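Long-range contacts in mosquitocidal toxin (Lysinibacillus sphaericus, PDB 2VSE), which kills mosquitoes, probably by ADP-ribosylating target-cell proteins through its enzyme domain, while its ricin-B-like lectin repeats probably bind carbohydrate: residues Asn270-Ile275 against Asn306-Ile311; Leu331-Ser336 against Asn354-Thr359; Lys378-Lys383 against Gln404-Glu409. All coordinates share one frame; numbering follows the deposited sequence.

Contact 1 of 3, residues Asn270-Ile275 against Asn306-Ile311; sequences NSEYQI and NQKWNI
Strands 271-275 and 309-311 run antiparallel with a strong twist, their axes 4.7 Å apart at closest and their directions 122° apart. Y273 and W309 form a hydrogen-bonded pair, with Y273 N to W309 O at 2.9 Å and W309 N to Y273 O at 3.0 Å; I311 N adds a third good bond to S271 O. The side chains of Y273, W309 and I311 share one face of the sheet. There I311 crosses the tyrosine at about a right angle, its CD1 3.8 Å from Y273 CD2. The methyl CD1 of I275 reaches W309 CD1, and the indole NE1 of W309 donates to the carbonyl of V285. E272 and N310 share the other face, N310 ND2 lying 3.5 Å from E272 CB. The E272 side chain slants past the aliphatic part of K308, E272 OE2 3.8 Å from K308 CD; T411 and Y413 bond to E272 OE1, and K308 NZ is hydrogen-bonded to Y413 OH and salt-bridged to E305. The Q274 chain runs out extended and its amide is rotated (chi3 -72°), bringing Q274 NE2 to 3.0 Å from Q307 O; the acceptor lies in the amide plane, but the donor stands 46° out of the carbonyl plane. N301 also binds NE2, and a water links I275 N to Q307 O. Such paired strands with a buried Q-x-W indole are characteristic of the ricin-type beta-trefoil.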
# COMPACT_ATOMS: atom_id res chain seq x y z
N ASN A 270 -5.36 -20.39 23.45
CA ASN A 270 -4.62 -19.89 24.62
C ASN A 270 -3.76 -18.68 24.26
O ASN A 270 -2.79 -18.81 23.53
CB ASN A 270 -3.69 -20.97 25.21
CG ASN A 270 -4.42 -22.17 25.74
OD1 ASN A 270 -5.66 -22.21 25.78
ND2 ASN A 270 -3.67 -23.18 26.16
N SER A 271 -4.13 -17.51 24.79
CA SER A 271 -3.31 -16.31 24.60
C SER A 271 -3.76 -15.14 25.47
O SER A 271 -4.62 -15.28 26.32
CB SER A 271 -3.29 -15.87 23.13
OG SER A 271 -2.10 -15.16 22.86
N GLU A 272 -3.14 -13.99 25.23
CA GLU A 272 -3.50 -12.77 25.93
C GLU A 272 -4.64 -12.05 25.21
O GLU A 272 -4.55 -11.79 24.01
CB GLU A 272 -2.30 -11.85 26.04
CG GLU A 272 -2.55 -10.62 26.87
CD GLU A 272 -1.35 -9.73 26.92
OE1 GLU A 272 -0.94 -9.23 25.85
OE2 GLU A 272 -0.81 -9.55 28.02
N TYR A 273 -5.69 -11.73 25.96
CA TYR A 273 -6.87 -11.08 25.43
C TYR A 273 -7.30 -9.94 26.33
O TYR A 273 -6.91 -9.87 27.50
CB TYR A 273 -8.03 -12.07 25.35
CG TYR A 273 -7.82 -13.23 24.40
CD1 TYR A 273 -8.14 -13.11 23.03
CD2 TYR A 273 -7.34 -14.46 24.85
CE1 TYR A 273 -7.97 -14.16 22.15
CE2 TYR A 273 -7.16 -15.52 23.97
CZ TYR A 273 -7.48 -15.37 22.63
OH TYR A 273 -7.30 -16.42 21.75
N GLN A 274 -8.13 -9.06 25.78
CA GLN A 274 -8.96 -8.17 26.58
C GLN A 274 -10.42 -8.58 26.44
O GLN A 274 -10.84 -9.04 25.38
CB GLN A 274 -8.78 -6.72 26.17
CG GLN A 274 -7.47 -6.13 26.59
CD GLN A 274 -7.52 -4.63 26.59
OE1 GLN A 274 -7.55 -3.99 25.54
NE2 GLN A 274 -7.54 -4.05 27.79
N ILE A 275 -11.18 -8.42 27.52
CA ILE A 275 -12.60 -8.74 27.51
C ILE A 275 -13.42 -7.45 27.60
O ILE A 275 -13.36 -6.73 28.61
CB ILE A 275 -12.96 -9.76 28.62
CG1 ILE A 275 -12.00 -10.96 28.55
CG2 ILE A 275 -14.38 -10.24 28.46
CD1 ILE A 275 -11.94 -11.81 29.82
N ASN A 306 -3.31 -4.99 34.26
CA ASN A 306 -4.44 -5.55 35.04
C ASN A 306 -5.76 -5.57 34.27
O ASN A 306 -6.79 -6.01 34.80
CB ASN A 306 -4.62 -4.84 36.39
CG ASN A 306 -5.23 -3.44 36.25
OD1 ASN A 306 -5.24 -2.84 35.18
ND2 ASN A 306 -5.75 -2.92 37.35
N GLN A 307 -5.73 -5.07 33.04
CA GLN A 307 -6.90 -5.10 32.16
C GLN A 307 -6.74 -6.13 31.05
O GLN A 307 -7.46 -6.09 30.05
CB GLN A 307 -7.15 -3.72 31.55
CG GLN A 307 -7.64 -2.69 32.53
CD GLN A 307 -7.86 -1.34 31.89
OE1 GLN A 307 -7.03 -0.86 31.12
NE2 GLN A 307 -8.99 -0.71 32.22
N LYS A 308 -5.78 -7.04 31.23
CA LYS A 308 -5.52 -8.09 30.25
C LYS A 308 -5.51 -9.46 30.95
O LYS A 308 -5.09 -9.58 32.11
CB LYS A 308 -4.19 -7.85 29.53
CG LYS A 308 -4.05 -6.48 28.85
CD LYS A 308 -2.65 -6.29 28.30
CE LYS A 308 -2.39 -4.84 27.94
NZ LYS A 308 -1.00 -4.68 27.42
N TRP A 309 -5.99 -10.48 30.25
CA TRP A 309 -6.16 -11.80 30.84
C TRP A 309 -5.60 -12.84 29.90
O TRP A 309 -5.75 -12.73 28.67
CB TRP A 309 -7.64 -12.10 31.11
CG TRP A 309 -8.31 -11.07 31.96
CD1 TRP A 309 -8.81 -9.86 31.54
CD2 TRP A 309 -8.53 -11.13 33.37
NE1 TRP A 309 -9.33 -9.16 32.61
CE2 TRP A 309 -9.17 -9.92 33.74
CE3 TRP A 309 -8.25 -12.08 34.36
CZ2 TRP A 309 -9.54 -9.64 35.07
CZ3 TRP A 309 -8.62 -11.79 35.69
CH2 TRP A 309 -9.26 -10.59 36.02
N ASN A 310 -4.93 -13.83 30.47
CA ASN A 310 -4.53 -15.01 29.73
C ASN A 310 -5.65 -16.03 29.80
O ASN A 310 -6.01 -16.48 30.89
CB ASN A 310 -3.25 -15.62 30.28
CG ASN A 310 -2.00 -14.93 29.75
OD1 ASN A 310 -0.93 -15.02 30.37
ND2 ASN A 310 -2.12 -14.26 28.61
N ILE A 311 -6.22 -16.38 28.66
CA ILE A 311 -7.30 -17.35 28.65
C ILE A 311 -6.70 -18.70 28.31
O ILE A 311 -5.96 -18.82 27.33
CB ILE A 311 -8.44 -16.95 27.67
CG1 ILE A 311 -9.06 -15.61 28.11
CG2 ILE A 311 -9.50 -18.04 27.59
CD1 ILE A 311 -10.18 -15.11 27.22
O HOH W 1 -10.07 -7.06 29.69

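Contact 2 of 3, residues Leu331-Ser336 against Asn354-Thr359; sequences LLSWNS and NNQYWT
The short strand 331-333 and the turn 354-357 meet without forming a beta ladder; S333 and Q356 come nearest, their CA atoms 4.6 Å apart, and one backbone bond crosses, from W334 N to N355 O (3.3 Å). From the strand that follows the turn, W358 directs the edge of its indole toward the backbone of L332 and S333. W358 NE1 donates to L332 O at 3.0 Å, with the acceptor nearly in the ring plane but the donor 44° out of the carbonyl plane. The same carbonyl accepts a hydrogen bond from a water that also donates to Q356 O, so two donors grip L332 O. L332 crosses the indole at about a right angle, its CD2 3.5 Å from W358 CZ2, while W334 CB lies by W358 CH2. Q356 runs out extended from its CB and then turns its amide so that NE2 donates to S333 OG at 2.7 Å; that hydroxyl in turn donates to L331 O. T349 O also accepts from NE2, and S351 N binds OE1, fixing the amide's rotation. At the far end N355 holds CG between its backbone N and carbonyl carbon (chi1 67°), which directs N355 ND2 to S336 OG, a nearly straight bond of 3.1 Å (168°) with the hydroxyl in the amide plane. The W334 indole, bonded through NE1 to E342 O, carries S336 CA over one face. A glutamine bracing a neighbouring strand, with a buried tryptophan two residues on, is the Q-x-W signature of ricin B lectin repeats.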
# COMPACT_ATOMS: atom_id res chain seq x y z
N LEU A 331 -6.91 -15.75 39.44
CA LEU A 331 -7.86 -16.19 38.42
C LEU A 331 -9.22 -15.53 38.60
O LEU A 331 -9.69 -15.35 39.73
CB LEU A 331 -8.02 -17.73 38.47
CG LEU A 331 -6.85 -18.64 38.09
CD1 LEU A 331 -5.66 -18.55 39.05
CD2 LEU A 331 -7.32 -20.09 37.96
N LEU A 332 -9.84 -15.16 37.49
CA LEU A 332 -11.19 -14.62 37.48
C LEU A 332 -12.13 -15.68 38.07
O LEU A 332 -12.32 -16.74 37.47
CB LEU A 332 -11.60 -14.26 36.06
CG LEU A 332 -12.83 -13.38 35.89
CD1 LEU A 332 -12.68 -12.49 34.68
CD2 LEU A 332 -14.08 -14.23 35.79
N SER A 333 -12.69 -15.38 39.24
CA SER A 333 -13.37 -16.37 40.07
C SER A 333 -14.73 -15.90 40.59
O SER A 333 -14.92 -14.70 40.84
CB SER A 333 -12.50 -16.72 41.28
OG SER A 333 -11.30 -17.36 40.91
N TRP A 334 -15.65 -16.85 40.76
CA TRP A 334 -16.86 -16.65 41.56
C TRP A 334 -16.83 -17.63 42.71
O TRP A 334 -16.85 -18.85 42.51
CB TRP A 334 -18.13 -16.85 40.71
CG TRP A 334 -19.41 -16.86 41.53
CD1 TRP A 334 -19.85 -15.86 42.36
CD2 TRP A 334 -20.39 -17.90 41.61
NE1 TRP A 334 -21.04 -16.22 42.94
CE2 TRP A 334 -21.40 -17.47 42.50
CE3 TRP A 334 -20.52 -19.17 41.01
CZ2 TRP A 334 -22.53 -18.26 42.82
CZ3 TRP A 334 -21.65 -19.95 41.32
CH2 TRP A 334 -22.63 -19.49 42.22
N ASN A 335 -16.78 -17.11 43.94
CA ASN A 335 -16.74 -17.97 45.13
C ASN A 335 -18.13 -18.55 45.45
O ASN A 335 -18.90 -17.99 46.25
CB ASN A 335 -16.12 -17.22 46.32
CG ASN A 335 -16.14 -18.02 47.61
OD1 ASN A 335 -16.38 -19.24 47.62
ND2 ASN A 335 -15.89 -17.34 48.72
N SER A 336 -18.42 -19.68 44.81
CA SER A 336 -19.68 -20.40 45.04
C SER A 336 -19.77 -21.05 46.43
O SER A 336 -20.82 -21.56 46.81
CB SER A 336 -19.88 -21.46 43.95
OG SER A 336 -18.91 -22.49 44.06
N ASN A 354 -14.28 -25.92 40.33
CA ASN A 354 -14.92 -25.58 39.07
C ASN A 354 -15.46 -24.14 39.03
O ASN A 354 -15.76 -23.62 37.94
CB ASN A 354 -16.00 -26.60 38.69
CG ASN A 354 -15.42 -27.92 38.14
OD1 ASN A 354 -14.21 -28.06 37.96
ND2 ASN A 354 -16.30 -28.89 37.89
N ASN A 355 -15.54 -23.49 40.19
CA ASN A 355 -16.00 -22.09 40.21
C ASN A 355 -15.02 -21.05 39.63
O ASN A 355 -15.35 -19.87 39.52
CB ASN A 355 -16.54 -21.69 41.60
CG ASN A 355 -15.47 -21.65 42.68
OD1 ASN A 355 -14.30 -21.33 42.42
ND2 ASN A 355 -15.87 -21.96 43.91
N GLN A 356 -13.83 -21.51 39.25
CA GLN A 356 -12.88 -20.66 38.51
C GLN A 356 -12.77 -21.13 37.07
O GLN A 356 -11.82 -20.80 36.37
CB GLN A 356 -11.51 -20.65 39.16
CG GLN A 356 -11.52 -20.34 40.65
CD GLN A 356 -10.16 -20.47 41.27
OE1 GLN A 356 -9.57 -21.55 41.29
NE2 GLN A 356 -9.63 -19.36 41.77
N TYR A 357 -13.73 -21.93 36.63
CA TYR A 357 -13.81 -22.34 35.25
C TYR A 357 -15.05 -21.74 34.61
O TYR A 357 -16.09 -21.58 35.26
CB TYR A 357 -13.86 -23.86 35.12
CG TYR A 357 -12.54 -24.56 35.32
CD1 TYR A 357 -11.71 -24.85 34.23
CD2 TYR A 357 -12.12 -24.96 36.60
CE1 TYR A 357 -10.49 -25.51 34.41
CE2 TYR A 357 -10.90 -25.62 36.78
CZ TYR A 357 -10.10 -25.89 35.68
OH TYR A 357 -8.90 -26.53 35.85
N TRP A 358 -14.92 -21.41 33.33
CA TRP A 358 -15.97 -20.74 32.60
C TRP A 358 -16.11 -21.42 31.27
O TRP A 358 -15.10 -21.68 30.62
CB TRP A 358 -15.61 -19.26 32.42
CG TRP A 358 -15.38 -18.58 33.72
CD1 TRP A 358 -14.21 -18.48 34.39
CD2 TRP A 358 -16.37 -17.94 34.54
NE1 TRP A 358 -14.38 -17.81 35.58
CE2 TRP A 358 -15.70 -17.46 35.69
CE3 TRP A 358 -17.74 -17.71 34.41
CZ2 TRP A 358 -16.37 -16.77 36.72
CZ3 TRP A 358 -18.40 -17.01 35.42
CH2 TRP A 358 -17.71 -16.56 36.56
N THR A 359 -17.33 -21.74 30.86
CA THR A 359 -17.56 -22.14 29.48
C THR A 359 -17.81 -20.85 28.70
O THR A 359 -18.39 -19.89 29.22
CB THR A 359 -18.76 -23.10 29.29
OG1 THR A 359 -19.95 -22.47 29.76
CG2 THR A 359 -18.54 -24.43 30.02
O HOH W 2 -10.65 -18.39 35.73

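Contact 3 of 3, residues Lys378-Lys383 against Gln404-Glu409; sequences KILDLK and QEWLIE
Q404 inserts its side chain between I379 and D381. Its CB lies 3.4 Å from L380 O and 3.6 Å from D381 CG. With chi1 at 65°, Q404 CG sits between backbone N and carbonyl carbon, 4.2 Å from I379 CG2, and the extended chain brings Q404 CD to 3.8 Å from that methyl. At the tip Q404 NE2 makes a weak bond of 3.4 Å to D381 OD2, the amide and carboxylate planes 75° apart; OE1 turns to N399 N and K369 NZ. S403 and S396 bond to the carboxylate, and L382 N meets D381 OD1 at 2.8 Å from above its plane. Two residues on, W406 NE1 donates to L380 O (3.2 Å, 173°), which lies in the indole plane although the nitrogen stands well above the L380 carbonyl plane; water links L380 O to Q404 O. L380 CD2 sits over one face of this ring, and L382 CD2 approaches W406 CH2. Strand 379-382, hydrogen-bonded to 393-396, stands nearly perpendicular to 406-409, the axes 10.6 Å apart at closest, and Q404 and the W406 indole span the gap; F370 of strand 368-372 meets the ring edge-to-face, and I275 of strand 271-277 packs on it.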
# COMPACT_ATOMS: atom_id res chain seq x y z
N LYS A 378 -25.31 -19.56 35.94
CA LYS A 378 -24.74 -18.29 36.37
C LYS A 378 -23.86 -17.66 35.29
O LYS A 378 -22.77 -18.16 34.97
CB LYS A 378 -23.99 -18.45 37.70
CG LYS A 378 -24.88 -18.83 38.91
CD LYS A 378 -26.03 -17.85 39.13
CE LYS A 378 -27.04 -18.37 40.14
NZ LYS A 378 -26.64 -18.07 41.54
N ILE A 379 -24.33 -16.55 34.73
CA ILE A 379 -23.69 -15.90 33.59
C ILE A 379 -22.96 -14.60 33.99
O ILE A 379 -23.47 -13.81 34.79
CB ILE A 379 -24.71 -15.67 32.44
CG1 ILE A 379 -25.11 -17.01 31.84
CG2 ILE A 379 -24.15 -14.78 31.35
CD1 ILE A 379 -26.61 -17.22 31.69
N LEU A 380 -21.77 -14.41 33.43
CA LEU A 380 -20.92 -13.26 33.69
C LEU A 380 -21.56 -11.98 33.16
O LEU A 380 -21.89 -11.89 31.98
CB LEU A 380 -19.55 -13.46 33.05
CG LEU A 380 -18.44 -12.50 33.46
CD1 LEU A 380 -18.07 -12.65 34.94
CD2 LEU A 380 -17.22 -12.74 32.59
N ASP A 381 -21.70 -10.99 34.05
CA ASP A 381 -22.52 -9.81 33.81
C ASP A 381 -21.97 -8.61 34.59
O ASP A 381 -21.08 -8.77 35.44
CB ASP A 381 -23.97 -10.11 34.24
CG ASP A 381 -25.02 -9.28 33.49
OD1 ASP A 381 -24.65 -8.36 32.73
OD2 ASP A 381 -26.22 -9.55 33.67
N LEU A 382 -22.48 -7.42 34.29
CA LEU A 382 -22.20 -6.20 35.06
C LEU A 382 -23.38 -5.93 36.00
O LEU A 382 -24.54 -6.03 35.58
CB LEU A 382 -22.02 -5.00 34.12
CG LEU A 382 -20.96 -4.98 33.01
CD1 LEU A 382 -21.22 -3.83 32.07
CD2 LEU A 382 -19.56 -4.89 33.55
N LYS A 383 -23.09 -5.57 37.25
CA LYS A 383 -24.14 -5.32 38.25
C LYS A 383 -25.18 -4.31 37.76
O LYS A 383 -24.83 -3.21 37.32
CB LYS A 383 -23.52 -4.85 39.56
CG LYS A 383 -24.50 -4.73 40.73
CD LYS A 383 -23.79 -4.25 41.98
CE LYS A 383 -24.71 -4.25 43.18
NZ LYS A 383 -23.95 -3.93 44.41
N GLN A 404 -24.45 -8.78 29.49
CA GLN A 404 -23.86 -10.12 29.66
C GLN A 404 -23.25 -10.67 28.36
O GLN A 404 -22.84 -11.83 28.28
CB GLN A 404 -24.80 -11.12 30.38
CG GLN A 404 -26.07 -11.50 29.65
CD GLN A 404 -27.00 -12.42 30.46
OE1 GLN A 404 -27.59 -13.36 29.91
NE2 GLN A 404 -27.13 -12.15 31.75
N GLU A 405 -23.19 -9.81 27.35
CA GLU A 405 -22.51 -10.15 26.09
C GLU A 405 -21.14 -9.47 26.04
O GLU A 405 -20.99 -8.31 26.43
CB GLU A 405 -23.38 -9.81 24.87
CG GLU A 405 -24.66 -10.65 24.75
CD GLU A 405 -25.36 -10.53 23.39
OE1 GLU A 405 -26.56 -10.20 23.36
OE2 GLU A 405 -24.72 -10.77 22.34
N TRP A 406 -20.13 -10.22 25.58
CA TRP A 406 -18.75 -9.74 25.60
C TRP A 406 -18.00 -9.98 24.29
O TRP A 406 -18.32 -10.91 23.54
CB TRP A 406 -17.96 -10.41 26.72
CG TRP A 406 -18.58 -10.28 28.08
CD1 TRP A 406 -19.55 -11.07 28.62
CD2 TRP A 406 -18.26 -9.30 29.07
NE1 TRP A 406 -19.87 -10.64 29.88
CE2 TRP A 406 -19.09 -9.56 30.19
CE3 TRP A 406 -17.36 -8.23 29.13
CZ2 TRP A 406 -19.04 -8.78 31.35
CZ3 TRP A 406 -17.32 -7.46 30.29
CH2 TRP A 406 -18.15 -7.74 31.38
N LEU A 407 -16.99 -9.15 24.04
CA LEU A 407 -16.02 -9.38 22.98
C LEU A 407 -14.71 -9.89 23.60
O LEU A 407 -14.24 -9.36 24.60
CB LEU A 407 -15.74 -8.09 22.20
CG LEU A 407 -16.83 -7.48 21.32
CD1 LEU A 407 -16.47 -6.06 20.98
CD2 LEU A 407 -17.05 -8.28 20.05
N ILE A 408 -14.15 -10.93 23.00
CA ILE A 408 -12.85 -11.44 23.40
C ILE A 408 -11.86 -11.00 22.33
O ILE A 408 -11.79 -11.61 21.26
CB ILE A 408 -12.85 -12.97 23.56
CG1 ILE A 408 -13.90 -13.38 24.60
CG2 ILE A 408 -11.46 -13.47 23.97
CD1 ILE A 408 -14.15 -14.86 24.69
N GLU A 409 -11.10 -9.95 22.63
CA GLU A 409 -10.22 -9.32 21.65
C GLU A 409 -8.75 -9.67 21.88
O GLU A 409 -8.24 -9.48 22.98
CB GLU A 409 -10.42 -7.80 21.64
CG GLU A 409 -9.59 -7.10 20.58
CD GLU A 409 -9.71 -5.58 20.59
OE1 GLU A 409 -10.85 -5.05 20.60
OE2 GLU A 409 -8.65 -4.91 20.54
O HOH W 3 -21.17 -13.59 29.77

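Overall arrangement
The three contacts follow one another along the chain, each closing before the next opens, and all belong to a single ricin B lectin domain. Their centres form a nearly equilateral triangle, 14 to 15 Å on a side. Contacts 1 and 3 share a sheet, in which strand 271-277 pairs with 406-410, so the first and last strands close the domain; Y273 packs on I408 there. Contact 2 meets contact 1 where L332 touches W309, and contact 3 where W358 approaches L380. Three Q-x-W tryptophans, W309, W358 and W406, thus recur in the interior, consistent with the pseudo-threefold symmetry of a beta-trefoil.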